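Local coordinates for putative surface anchored protein (Clostridium perfringens B, PDB 4NI6), which probably forms one Ig-like repeat of a cell-surface adhesin shaft, a domain stabilised by an internal Thr-Gln ester cross-link that it makes autocatalytically, at residues 4-10 with 32-38; 50-54 with 65-69. All blocks are in the same frame, centred on the assembly; numbering follows the deposited sequence. Where two conformers were deposited one is given.

Contact 1: residues 4-10 with 32-38; sequences KTTVAAD and DVKDTID
Lys4 and Asp38 bury more surface against each other's strand than any other residues here, and they meet first through the backbone: Lys4 N donates to Asp38 O at 2.9 Å, almost straight at 174°, and Asp38 N returns the bond to Lys4 O. The lysine chain bends at its third and fourth torsions (chi3 56°) and brings NZ beside Asp38, yet NZ stops 3.9 Å from Asp38 OD2, a long salt bridge. A water bridges Asp38 OD2, at 2.7 Å from its oxygen, to Thr6 OG1 and Thr36 O, while Asp38 OD1 is taken by Gln82.

At the far end Asp32 and Asp10 close the antiparallel pairing with a side chain. Asp10 N donates to Asp32 O, but the reciprocal acceptor is a carboxylate: Asp32 N is hydrogen-bonded to Asp10 OD1. The 2.6 Å between Asp32 N and Asp10 OD1 is doubtful as a measure of a short bond, because the modelled Asp10 carboxylate is distorted, with a stretched CG-OD1 bond.

Between these ends, Thr5, Val7, Asp35 and Val33 share the inward face. Asp35 CG lies anti to its backbone N (chi1 -163°), which brings Asp35 OD2 to 3.5 Å from Thr5 CB. Thr5 OG1 is covalently joined to Gln135 CD, the ester cross-link to strand 121-139. In the four-stranded antiparallel sheet, strand 3-9 lies between 12-13 and 31-39, with 81-90 beyond; strands 97-106 and 121-139 cover the inward face.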
# COMPACT_ATOMS: atom_id res chain seq x y z
N LYS A 4 -1.32 -6.10 -6.55
CA LYS A 4 -0.30 -5.18 -7.08
C LYS A 4 -0.63 -3.79 -6.60
O LYS A 4 -1.79 -3.45 -6.42
CB LYS A 4 -0.35 -5.19 -8.61
CG LYS A 4 0.07 -6.51 -9.24
CD LYS A 4 -0.43 -6.65 -10.67
CE LYS A 4 0.05 -5.49 -11.54
NZ LYS A 4 -0.98 -4.42 -11.64
N THR A 5 0.39 -2.97 -6.36
CA THR A 5 0.16 -1.63 -5.78
C THR A 5 1.01 -0.57 -6.46
O THR A 5 2.09 -0.86 -6.95
CB THR A 5 0.45 -1.64 -4.27
OG1 THR A 5 1.86 -1.84 -4.08
CG2 THR A 5 -0.30 -2.73 -3.52
N THR A 6 0.44 0.63 -6.54
CA THR A 6 1.14 1.78 -7.08
C THR A 6 0.93 2.96 -6.13
O THR A 6 -0.19 3.45 -5.95
CB THR A 6 0.60 2.15 -8.47
OG1 THR A 6 0.58 0.98 -9.31
CG2 THR A 6 1.47 3.20 -9.13
N VAL A 7 2.03 3.47 -5.57
CA VAL A 7 1.96 4.67 -4.75
C VAL A 7 1.88 5.93 -5.59
O VAL A 7 2.38 5.96 -6.70
CB VAL A 7 3.17 4.73 -3.78
CG1 VAL A 7 4.49 5.01 -4.51
CG2 VAL A 7 2.96 5.72 -2.65
N ALA A 8 1.24 6.95 -5.05
CA ALA A 8 1.29 8.30 -5.64
C ALA A 8 1.69 9.25 -4.53
O ALA A 8 1.11 9.26 -3.44
CB ALA A 8 -0.06 8.69 -6.19
N ALA A 9 2.69 10.08 -4.83
CA ALA A 9 3.20 11.06 -3.89
C ALA A 9 2.98 12.44 -4.49
O ALA A 9 3.52 12.76 -5.56
CB ALA A 9 4.68 10.80 -3.69
N ASP A 10 2.03 13.18 -3.94
CA ASP A 10 1.58 14.42 -4.57
C ASP A 10 1.17 14.18 -6.04
O ASP A 10 1.34 15.02 -6.90
CB ASP A 10 2.63 15.53 -4.40
CG ASP A 10 2.81 15.93 -2.85
OD1 ASP A 10 1.75 15.75 -1.89
OD2 ASP A 10 3.91 16.68 -2.70
N ASP A 32 1.34 14.36 0.21
CA ASP A 32 0.11 13.55 0.17
C ASP A 32 0.39 12.18 -0.43
O ASP A 32 0.90 12.09 -1.54
CB ASP A 32 -0.97 14.27 -0.64
CG ASP A 32 -1.28 15.66 -0.10
OD1 ASP A 32 -0.99 15.94 1.08
OD2 ASP A 32 -1.78 16.48 -0.89
N VAL A 33 0.13 11.13 0.33
CA VAL A 33 0.52 9.79 -0.11
C VAL A 33 -0.73 8.94 -0.25
O VAL A 33 -1.51 8.81 0.69
CB VAL A 33 1.47 9.11 0.89
CG1 VAL A 33 1.87 7.71 0.41
CG2 VAL A 33 2.71 9.96 1.11
N LYS A 34 -0.96 8.47 -1.46
CA LYS A 34 -2.10 7.61 -1.77
C LYS A 34 -1.57 6.33 -2.39
O LYS A 34 -0.40 6.24 -2.80
CB LYS A 34 -3.04 8.30 -2.77
CG LYS A 34 -3.75 9.53 -2.25
CD LYS A 34 -4.62 10.15 -3.32
CE LYS A 34 -4.81 11.64 -3.09
NZ LYS A 34 -6.12 12.11 -3.61
N ASP A 35 -2.36 5.27 -2.34
CA ASP A 35 -1.94 4.00 -2.94
C ASP A 35 -3.12 3.38 -3.68
O ASP A 35 -4.26 3.44 -3.20
CB ASP A 35 -1.50 3.03 -1.83
CG ASP A 35 -0.68 1.86 -2.35
OD1 ASP A 35 0.34 2.14 -3.02
OD2 ASP A 35 -0.99 0.68 -2.04
N THR A 36 -2.84 2.94 -4.89
CA THR A 36 -3.82 2.18 -5.69
C THR A 36 -3.51 0.69 -5.61
O THR A 36 -2.35 0.28 -5.77
CB THR A 36 -3.78 2.65 -7.14
OG1 THR A 36 -4.10 4.05 -7.15
CG2 THR A 36 -4.79 1.96 -7.98
N ILE A 37 -4.54 -0.12 -5.34
CA ILE A 37 -4.40 -1.58 -5.13
C ILE A 37 -5.21 -2.33 -6.19
O ILE A 37 -6.44 -2.17 -6.26
CB ILE A 37 -4.90 -1.99 -3.72
CG1 ILE A 37 -4.22 -1.18 -2.58
CG2 ILE A 37 -4.68 -3.49 -3.51
CD1 ILE A 37 -4.94 0.10 -2.21
N ASP A 38 -4.49 -2.97 -7.10
CA ASP A 38 -5.12 -3.86 -8.07
C ASP A 38 -5.12 -5.28 -7.55
O ASP A 38 -4.07 -5.86 -7.29
CB ASP A 38 -4.35 -3.79 -9.38
CG ASP A 38 -4.42 -2.42 -10.01
OD1 ASP A 38 -5.55 -1.90 -10.18
OD2 ASP A 38 -3.36 -1.77 -10.16
O HOH W 1 -1.51 -0.77 -8.53

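Contact 2: residues 50-54 with 65-69; sequences LTGKL and EVATK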
# COMPACT_ATOMS: atom_id res chain seq x y z
N LEU A 50 -8.67 -3.80 4.78
CA LEU A 50 -7.45 -3.43 4.05
C LEU A 50 -6.60 -2.56 4.96
O LEU A 50 -7.03 -1.46 5.34
CB LEU A 50 -7.82 -2.68 2.78
CG LEU A 50 -6.60 -2.23 1.95
CD1 LEU A 50 -5.82 -3.41 1.39
CD2 LEU A 50 -6.99 -1.27 0.84
N THR A 51 -5.45 -3.08 5.34
CA THR A 51 -4.48 -2.26 6.12
C THR A 51 -3.30 -1.89 5.25
O THR A 51 -2.61 -2.72 4.71
CB THR A 51 -3.96 -3.04 7.33
OG1 THR A 51 -5.05 -3.35 8.20
CG2 THR A 51 -2.89 -2.21 8.10
N GLY A 52 -3.09 -0.58 5.12
CA GLY A 52 -1.91 -0.05 4.44
C GLY A 52 -0.96 0.59 5.43
O GLY A 52 -1.39 1.15 6.42
N LYS A 53 0.31 0.32 5.21
CA LYS A 53 1.37 0.90 6.04
C LYS A 53 2.38 1.61 5.18
O LYS A 53 2.77 1.14 4.11
CB LYS A 53 2.06 -0.19 6.84
CG LYS A 53 1.15 -0.83 7.88
CD LYS A 53 1.84 -1.95 8.61
CE LYS A 53 0.88 -2.58 9.63
NZ LYS A 53 0.44 -1.53 10.60
N LEU A 54 2.81 2.79 5.64
CA LEU A 54 3.88 3.53 5.00
C LEU A 54 5.13 3.31 5.86
O LEU A 54 5.14 3.67 7.04
CB LEU A 54 3.54 5.02 4.94
CG LEU A 54 4.52 5.92 4.19
CD1 LEU A 54 4.66 5.49 2.74
CD2 LEU A 54 4.08 7.37 4.29
N GLU A 65 7.76 2.02 10.82
CA GLU A 65 6.44 2.45 10.39
C GLU A 65 6.27 3.94 10.63
O GLU A 65 6.53 4.44 11.74
CB GLU A 65 5.36 1.67 11.12
CG GLU A 65 3.96 1.97 10.62
CD GLU A 65 2.94 1.13 11.35
OE1 GLU A 65 2.87 -0.09 11.11
OE2 GLU A 65 2.18 1.69 12.16
N VAL A 66 5.80 4.62 9.59
CA VAL A 66 5.51 6.05 9.62
C VAL A 66 4.01 6.27 9.82
O VAL A 66 3.61 7.18 10.53
CB VAL A 66 5.92 6.72 8.30
CG1 VAL A 66 5.55 8.20 8.29
CG2 VAL A 66 7.41 6.53 8.07
N ALA A 67 3.20 5.47 9.13
CA ALA A 67 1.75 5.66 9.12
C ALA A 67 1.10 4.30 8.88
O ALA A 67 1.66 3.45 8.20
CB ALA A 67 1.32 6.62 8.02
N THR A 68 -0.12 4.15 9.38
CA THR A 68 -0.94 2.97 9.12
C THR A 68 -2.38 3.45 8.97
O THR A 68 -2.82 4.32 9.70
CB THR A 68 -0.73 1.92 10.23
OG1 THR A 68 -1.40 0.70 9.87
CG2 THR A 68 -1.27 2.37 11.59
N LYS A 69 -3.11 2.77 8.09
CA LYS A 69 -4.53 3.06 7.89
C LYS A 69 -5.25 1.79 7.56
O LYS A 69 -4.77 1.03 6.72
CB LYS A 69 -4.73 4.05 6.75
CG LYS A 69 -6.16 4.50 6.63
CD LYS A 69 -6.28 5.69 5.70
CE LYS A 69 -7.71 5.85 5.20
NZ LYS A 69 -8.66 6.19 6.29
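The beta hairpin of strands 47-57 and 63-74 is interrupted here by a classic bulge, in which Val66 and Ala67 both face Leu54. The evidence is the shared carbonyl: Leu54 O accepts Val66 N at 2.8 Å, nearly in line with the C=O, and Ala67 N only weakly at 3.4 Å. Leu54 N donates in return to Ala67 O at 2.9 Å. Val66 has the helix-like psi (-42°) that lets the extra residue be accommodated.

Such a bulge puts an additional residue into one strand of an otherwise regular antiparallel pair; regular pairing resumes at Lys53 and Thr68, a non-hydrogen-bonded pair, and continues to Gly52 and Lys69, bonded both ways through their backbones. On the face carrying Lys53 and Thr68, the lysine chain runs extended until its last torsion turns NZ (chi4 -59°) between two acceptors on strand 63-74. Lys53 NZ donates to Glu65 OE1 at 2.9 Å, arriving above the carboxylate plane in a salt bridge, and to Thr68 OG1 at 3.0 Å. Thr68 OG1 in turn makes a weak bond to Gly52 O, so the ammonium, hydroxyl and carbonyl form a chain across the strands. On the face of Leu54 and Ala67, which also carries Lys69, Leu54 CB lies 4.1 Å from Ala67 CB, and the leucine continues onto Tyr98 and Val100 of strand 97-106, which flanks strand 47-57 on its other edge.

Contacts 1 and 2 lie in different sheets of the Ig-like domain, with centres about 12 Å apart, and follow in series along the chain: 4-10 with 32-38 is complete before 50-54 with 65-69 begins. Strands 31-39 and 47-57 are consecutive, so the chain passes directly from one sheet to the other. Their inward side chains touch where the sheets face each other: Ile37 CD1 packs on Leu50 CD2 at 3.9 Å, and Val33 CG1 on Leu54 CD1 at 4.3 Å. The Thr5-Gln135 ester runs from strand 3-9 of the first sheet to strand 121-139 of the second, tying the two covalently, consistent with a stabilised adhesin shaft.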